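Local coordinates for ethanolamine utilization protein EutL (Clostridium perfringens E str. JGS1987, PDB 4TLH), which forms trimers of tandem bacterial-microcompartment (BMC) domains that tile as shell proteins of the ethanolamine utilization compartment, at the interface of chains A and B. Residues are numbered along the deposited sequence; one frame, centred on the assembly and turned at random. Chains: chain A/B, Ethanolamine utilization protein EutL.

Contact 1: the interface of chains A and B. Residues chain A 154-155, 158, 178; chain B 38, 40, 68, 84.
A:Leu155 swings CG away from its backbone N (chi1 -175°), which carries its branch to B:Leu38 and B:Thr40, and B:Ile84 sends CG1 the same way and stays extended through chi2 (169°), putting CD1 against the helix backbone at A:Pro154 and A:Leu155. This is a largely apolar patch of helix on sheet, helix 154-167 of A on strands 35-41 and 83-89 of B, between two tandem-BMC subunits of the EutL trimer. A:Leu155 lies across B:Leu38 at a slant: its CD1 sits 3.5 Å from CB of B:Leu38, while CD1 of B:Leu38 reaches towards CG and the carbonyl oxygen of A:Leu155. From the next outward-facing position of strand 35-41, B:Thr40 turns its methyl, not its hydroxyl, to the helix, CG2 lying 3.7 Å from CB of A:Leu155. CD1 of B:Ile84 pokes at the first turn of the helix, 3.7 Å from the carbonyl carbon C of A:Pro154. CB of A:Pro154 lies 3.9 Å and CG of A:Met158 4.0 Å from CD1 of B:Ile84. The A:Pro154 ring and the bent B:Met68 chain run past each other in opposite directions, CG against SD at 3.7 Å. A:Pro178 adds a looser contact, its CG 4.3 Å from CG2 of B:Ile84.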
# COMPACT_ATOMS: atom_id res chain seq x y z
N PRO A 154 14.46 2.60 1.68
CA PRO A 154 14.80 2.07 0.35
C PRO A 154 16.22 2.37 -0.18
O PRO A 154 16.90 1.41 -0.54
CB PRO A 154 13.74 2.71 -0.54
CG PRO A 154 12.55 2.84 0.36
CD PRO A 154 13.12 3.24 1.69
N LEU A 155 16.68 3.61 -0.23
CA LEU A 155 18.00 3.87 -0.79
C LEU A 155 19.06 3.27 0.11
O LEU A 155 20.01 2.64 -0.37
CB LEU A 155 18.27 5.37 -0.98
CG LEU A 155 19.59 5.75 -1.66
CD1 LEU A 155 19.44 6.97 -2.55
CD2 LEU A 155 20.72 5.97 -0.65
N MET A 158 19.19 -0.59 -0.35
CA MET A 158 19.79 -1.04 -1.60
C MET A 158 21.30 -0.87 -1.56
O MET A 158 22.04 -1.75 -1.98
CB MET A 158 19.22 -0.30 -2.82
CG MET A 158 17.71 -0.49 -3.04
SD MET A 158 17.29 -2.24 -3.11
CE MET A 158 17.87 -2.65 -4.76
N PRO A 178 11.92 -2.64 -2.42
CA PRO A 178 11.24 -1.42 -1.98
C PRO A 178 10.09 -1.05 -2.90
O PRO A 178 10.21 -1.07 -4.12
CB PRO A 178 12.35 -0.37 -2.01
CG PRO A 178 13.34 -0.87 -2.95
CD PRO A 178 13.27 -2.36 -2.93
N LEU B 38 21.73 5.64 -7.19
CA LEU B 38 20.49 5.59 -6.43
C LEU B 38 20.01 7.00 -6.17
O LEU B 38 20.81 7.89 -5.89
CB LEU B 38 20.68 4.86 -5.10
CG LEU B 38 21.35 3.48 -5.10
CD1 LEU B 38 21.62 3.05 -3.64
CD2 LEU B 38 20.55 2.44 -5.79
N THR B 40 16.48 9.21 -4.30
CA THR B 40 15.12 9.34 -3.78
C THR B 40 14.68 10.79 -3.78
O THR B 40 15.51 11.72 -3.73
CB THR B 40 14.98 8.77 -2.37
OG1 THR B 40 15.78 9.55 -1.47
CG2 THR B 40 15.41 7.31 -2.32
N MET B 68 6.31 5.04 -3.12
CA MET B 68 6.06 4.64 -1.75
C MET B 68 4.59 4.78 -1.35
O MET B 68 3.94 5.73 -1.76
CB MET B 68 6.88 5.49 -0.79
CG MET B 68 8.39 5.51 -1.09
SD MET B 68 9.17 3.92 -0.75
CE MET B 68 9.75 3.45 -2.36
N ILE B 84 11.94 5.79 -5.23
CA ILE B 84 13.32 5.39 -5.38
C ILE B 84 13.51 5.05 -6.84
O ILE B 84 12.68 4.35 -7.44
CB ILE B 84 13.71 4.19 -4.48
CG1 ILE B 84 15.17 3.78 -4.78
CG2 ILE B 84 12.73 3.00 -4.64
CD1 ILE B 84 15.76 2.85 -3.85

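Contact 2: the interface of chains A and B. Residues chain A 177-180; chain B 64, 66-69.
A:Pro178 and A:Pro179 are joined by a cis peptide bond, a kink that presents the A:Pro178 carbonyl to B:Tyr64 and lays the A:Pro179 ring against B:Arg66, B:Met68 and B:Tyr69. The seam belongs to the trimer: a proline-rich loop of one BMC subunit packs on strand 61-67 and the loop after it in its neighbour. B:Tyr64 carries its ring towards chain A with CG turned away from the backbone N (chi1 -158°), and its phenol OH donates to A:Pro178 O at 2.6 Å. That oxygen lies in the plane of the ring, at its edge, whereas the OH is tilted 22° from the carbonyl plane. The B:Arg66 chain folds back at chi2 and chi3, bringing one guanidinium face over A:Pro179 CD, which stands off-centre near the rim. Another side of the A:Pro179 ring meets B:Met68, CB to SD at 3.8 Å. B:Tyr69 crosses A:Pro179 at about a right angle, its CE2 3.7 Å from CG of A:Pro179, and its ring edge also faces A:Thr180 O. Water completes the join: B:Arg66 NH1 reaches water 1, NH2 reaches water 3 at the edge of the guanidinium, and B:Tyr69 OH touches waters 2 and 3. All three waters converge on the carbonyl oxygen of A:Pro179, water 2 at 3.0 Å from that O.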
# COMPACT_ATOMS: atom_id res chain seq x y z
N ALA A 177 11.75 -6.16 -1.84
CA ALA A 177 11.98 -5.07 -2.78
C ALA A 177 11.26 -3.81 -2.31
O ALA A 177 10.14 -3.89 -1.84
CB ALA A 177 11.51 -5.46 -4.17
N PRO A 178 11.92 -2.64 -2.42
CA PRO A 178 11.24 -1.42 -1.98
C PRO A 178 10.09 -1.05 -2.90
O PRO A 178 10.21 -1.07 -4.12
CB PRO A 178 12.35 -0.37 -2.01
CG PRO A 178 13.34 -0.87 -2.95
CD PRO A 178 13.27 -2.36 -2.93
N PRO A 179 8.95 -0.68 -2.32
CA PRO A 179 8.56 -0.60 -0.92
C PRO A 179 7.96 -1.89 -0.37
O PRO A 179 7.14 -2.53 -1.04
CB PRO A 179 7.49 0.48 -0.94
CG PRO A 179 6.80 0.25 -2.23
CD PRO A 179 7.89 -0.15 -3.20
N THR A 180 8.36 -2.26 0.85
CA THR A 180 7.49 -3.12 1.65
C THR A 180 6.26 -2.31 2.04
O THR A 180 6.18 -1.11 1.74
CB THR A 180 8.21 -3.63 2.89
OG1 THR A 180 8.54 -2.54 3.75
CG2 THR A 180 9.44 -4.33 2.48
N TYR B 64 15.38 0.37 -11.91
CA TYR B 64 14.46 0.24 -10.78
C TYR B 64 13.77 1.55 -10.59
O TYR B 64 14.39 2.60 -10.67
CB TYR B 64 15.18 -0.16 -9.49
CG TYR B 64 14.25 -0.79 -8.47
CD1 TYR B 64 13.55 -0.02 -7.55
CD2 TYR B 64 14.08 -2.17 -8.43
CE1 TYR B 64 12.69 -0.59 -6.63
CE2 TYR B 64 13.21 -2.76 -7.51
CZ TYR B 64 12.53 -1.96 -6.61
OH TYR B 64 11.68 -2.53 -5.69
N ARG B 66 10.15 2.79 -8.29
CA ARG B 66 8.95 2.46 -7.54
C ARG B 66 8.56 3.60 -6.60
O ARG B 66 9.42 4.35 -6.12
CB ARG B 66 9.14 1.16 -6.74
CG ARG B 66 9.25 -0.14 -7.54
CD ARG B 66 7.94 -0.57 -8.21
NE ARG B 66 6.78 -0.56 -7.32
CZ ARG B 66 6.50 -1.50 -6.41
NH1 ARG B 66 7.31 -2.55 -6.24
NH2 ARG B 66 5.41 -1.39 -5.66
N SER B 67 7.25 3.72 -6.37
CA SER B 67 6.64 4.72 -5.49
C SER B 67 6.37 4.16 -4.12
O SER B 67 6.18 2.96 -3.98
CB SER B 67 5.33 5.22 -6.09
OG SER B 67 5.56 5.77 -7.38
N MET B 68 6.31 5.04 -3.12
CA MET B 68 6.06 4.64 -1.75
C MET B 68 4.59 4.78 -1.35
O MET B 68 3.94 5.73 -1.76
CB MET B 68 6.88 5.49 -0.79
CG MET B 68 8.39 5.51 -1.09
SD MET B 68 9.17 3.92 -0.75
CE MET B 68 9.75 3.45 -2.36
N TYR B 69 4.12 3.86 -0.52
CA TYR B 69 2.74 3.88 -0.07
C TYR B 69 2.39 5.14 0.72
O TYR B 69 3.05 5.49 1.68
CB TYR B 69 2.42 2.65 0.79
CG TYR B 69 2.51 1.36 0.02
CD1 TYR B 69 1.60 1.05 -0.96
CD2 TYR B 69 3.54 0.47 0.25
CE1 TYR B 69 1.69 -0.12 -1.67
CE2 TYR B 69 3.64 -0.71 -0.46
CZ TYR B 69 2.71 -0.99 -1.43
OH TYR B 69 2.81 -2.17 -2.14
O HOH W 1 7.48 -4.06 -3.74
O HOH W 2 4.66 -4.24 -0.85
O HOH W 3 5.15 -3.04 -3.35

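Contact 3: the interface of chains A and B. Residues chain A 162, 165-166; chain B 16, 18-20, 23.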
# COMPACT_ATOMS: atom_id res chain seq x y z
N ASP A 162 23.92 -4.29 -1.00
CA ASP A 162 24.98 -4.55 -1.93
C ASP A 162 26.31 -4.57 -1.19
O ASP A 162 27.16 -5.42 -1.46
CB ASP A 162 24.98 -3.52 -3.05
CG ASP A 162 26.02 -3.81 -4.08
OD1 ASP A 162 25.88 -4.81 -4.80
OD2 ASP A 162 26.98 -3.04 -4.14
N LEU A 165 26.65 -7.90 0.76
CA LEU A 165 26.90 -9.04 -0.11
C LEU A 165 28.37 -9.10 -0.52
O LEU A 165 28.93 -10.18 -0.67
CB LEU A 165 25.97 -8.96 -1.33
CG LEU A 165 24.52 -9.34 -0.97
CD1 LEU A 165 23.53 -8.79 -2.03
CD2 LEU A 165 24.37 -10.85 -0.81
N LYS A 166 29.00 -7.94 -0.69
CA LYS A 166 30.43 -7.87 -1.00
C LYS A 166 31.31 -8.18 0.20
O LYS A 166 32.45 -8.62 0.04
CB LYS A 166 30.81 -6.49 -1.52
CG LYS A 166 30.25 -6.14 -2.84
CD LYS A 166 30.76 -4.80 -3.27
CE LYS A 166 29.64 -3.94 -3.76
NZ LYS A 166 30.13 -2.69 -4.37
N ILE B 16 27.23 3.51 -6.49
CA ILE B 16 27.88 2.24 -6.20
C ILE B 16 28.78 1.90 -7.37
O ILE B 16 28.30 1.80 -8.50
CB ILE B 16 26.87 1.10 -6.01
CG1 ILE B 16 25.94 1.39 -4.84
CG2 ILE B 16 27.60 -0.25 -5.83
CD1 ILE B 16 24.77 0.43 -4.74
N ASN B 18 31.07 -1.24 -8.97
CA ASN B 18 31.28 -2.69 -8.96
C ASN B 18 30.21 -3.42 -8.15
O ASN B 18 30.51 -4.14 -7.19
CB ASN B 18 32.68 -3.01 -8.43
CG ASN B 18 33.79 -2.43 -9.29
OD1 ASN B 18 33.76 -2.53 -10.52
ND2 ASN B 18 34.76 -1.80 -8.65
N VAL B 19 28.96 -3.22 -8.56
CA VAL B 19 27.80 -3.85 -7.93
C VAL B 19 28.00 -5.36 -7.77
O VAL B 19 28.57 -6.03 -8.63
CB VAL B 19 26.53 -3.56 -8.77
CG1 VAL B 19 26.67 -4.11 -10.17
CG2 VAL B 19 25.29 -4.10 -8.09
N SER B 20 27.55 -5.89 -6.64
CA SER B 20 27.74 -7.30 -6.34
C SER B 20 27.02 -8.17 -7.37
O SER B 20 25.95 -7.82 -7.85
CB SER B 20 27.23 -7.62 -4.94
OG SER B 20 25.84 -7.35 -4.87
N MET B 23 23.38 -8.82 -6.22
CA MET B 23 22.48 -7.71 -6.46
C MET B 23 22.21 -7.55 -7.96
O MET B 23 21.09 -7.27 -8.36
CB MET B 23 23.05 -6.42 -5.88
CG MET B 23 22.08 -5.26 -5.81
SD MET B 23 20.57 -5.63 -4.87
CE MET B 23 21.22 -6.59 -3.51
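A:Asp162 and B:Ser20 meet where the carboxylate reaches the residue just before helix 21-26, and OD1 takes both hydrogen bonds from B:Ser20. Standing off helix 154-167 with CG turned from the backbone N (chi1 -177°), A:Asp162 points OD1 at the hydroxyl and backbone amide of B:Ser20, which both donate to it. B:Ser20 N gives a fairly straight bond to the syn lone pair of A:Asp162 OD1, at 2.7 Å. B:Ser20 OG donates to A:Asp162 OD1 at 2.5 Å, from the anti side and 32° out of the carboxylate plane. B:Ser20 OG in turn accepts from B:Met23 N at 3.2 Å, a residue that is poorly ordered; this N-cap arrangement would position the hydroxyl, and the helix start would probably stabilise negative charge on the aspartate. A:Asp162 OD2 faces CG2 of B:Ile16, the two side chains arriving from opposite directions, and pairs within its own chain with A:Lys166 NZ in a salt bridge of 3.2 Å. The lysine reaches along B:Ser20 to donate to the carbonyl of B:Asn18, but NZ sits well above that carbonyl plane, 65° out of it, rather than on a lone pair. A:Leu165 crosses B:Met23 at about a right angle, a methyl contact left tentative by the disorder. The patch adds a polar, charge-bearing lock between neighbouring subunits of the trimer, joining helix 154-167 of one to the 16-23 stretch of the next.

Contacts 1 and 2 are neighbours, their C-alpha centres about 7 Å apart, and share A:Pro178 and B:Met68, so they form one continuous stretch of the seam. The C-alpha centre of contact 3 is about 15 Å from that of contact 1 and about 20 Å from that of contact 2. Helix 154-167 of chain A ties contacts 1 and 3 together, its first turn packing on apolar side chains and its later turns bonding to polar groups as well as touching apolar side chains. The character thus changes along the interface, from the water-bridged proline loop through the greasy middle to the charged end. With three copies in the assembly, the same seam should recur around the trimer.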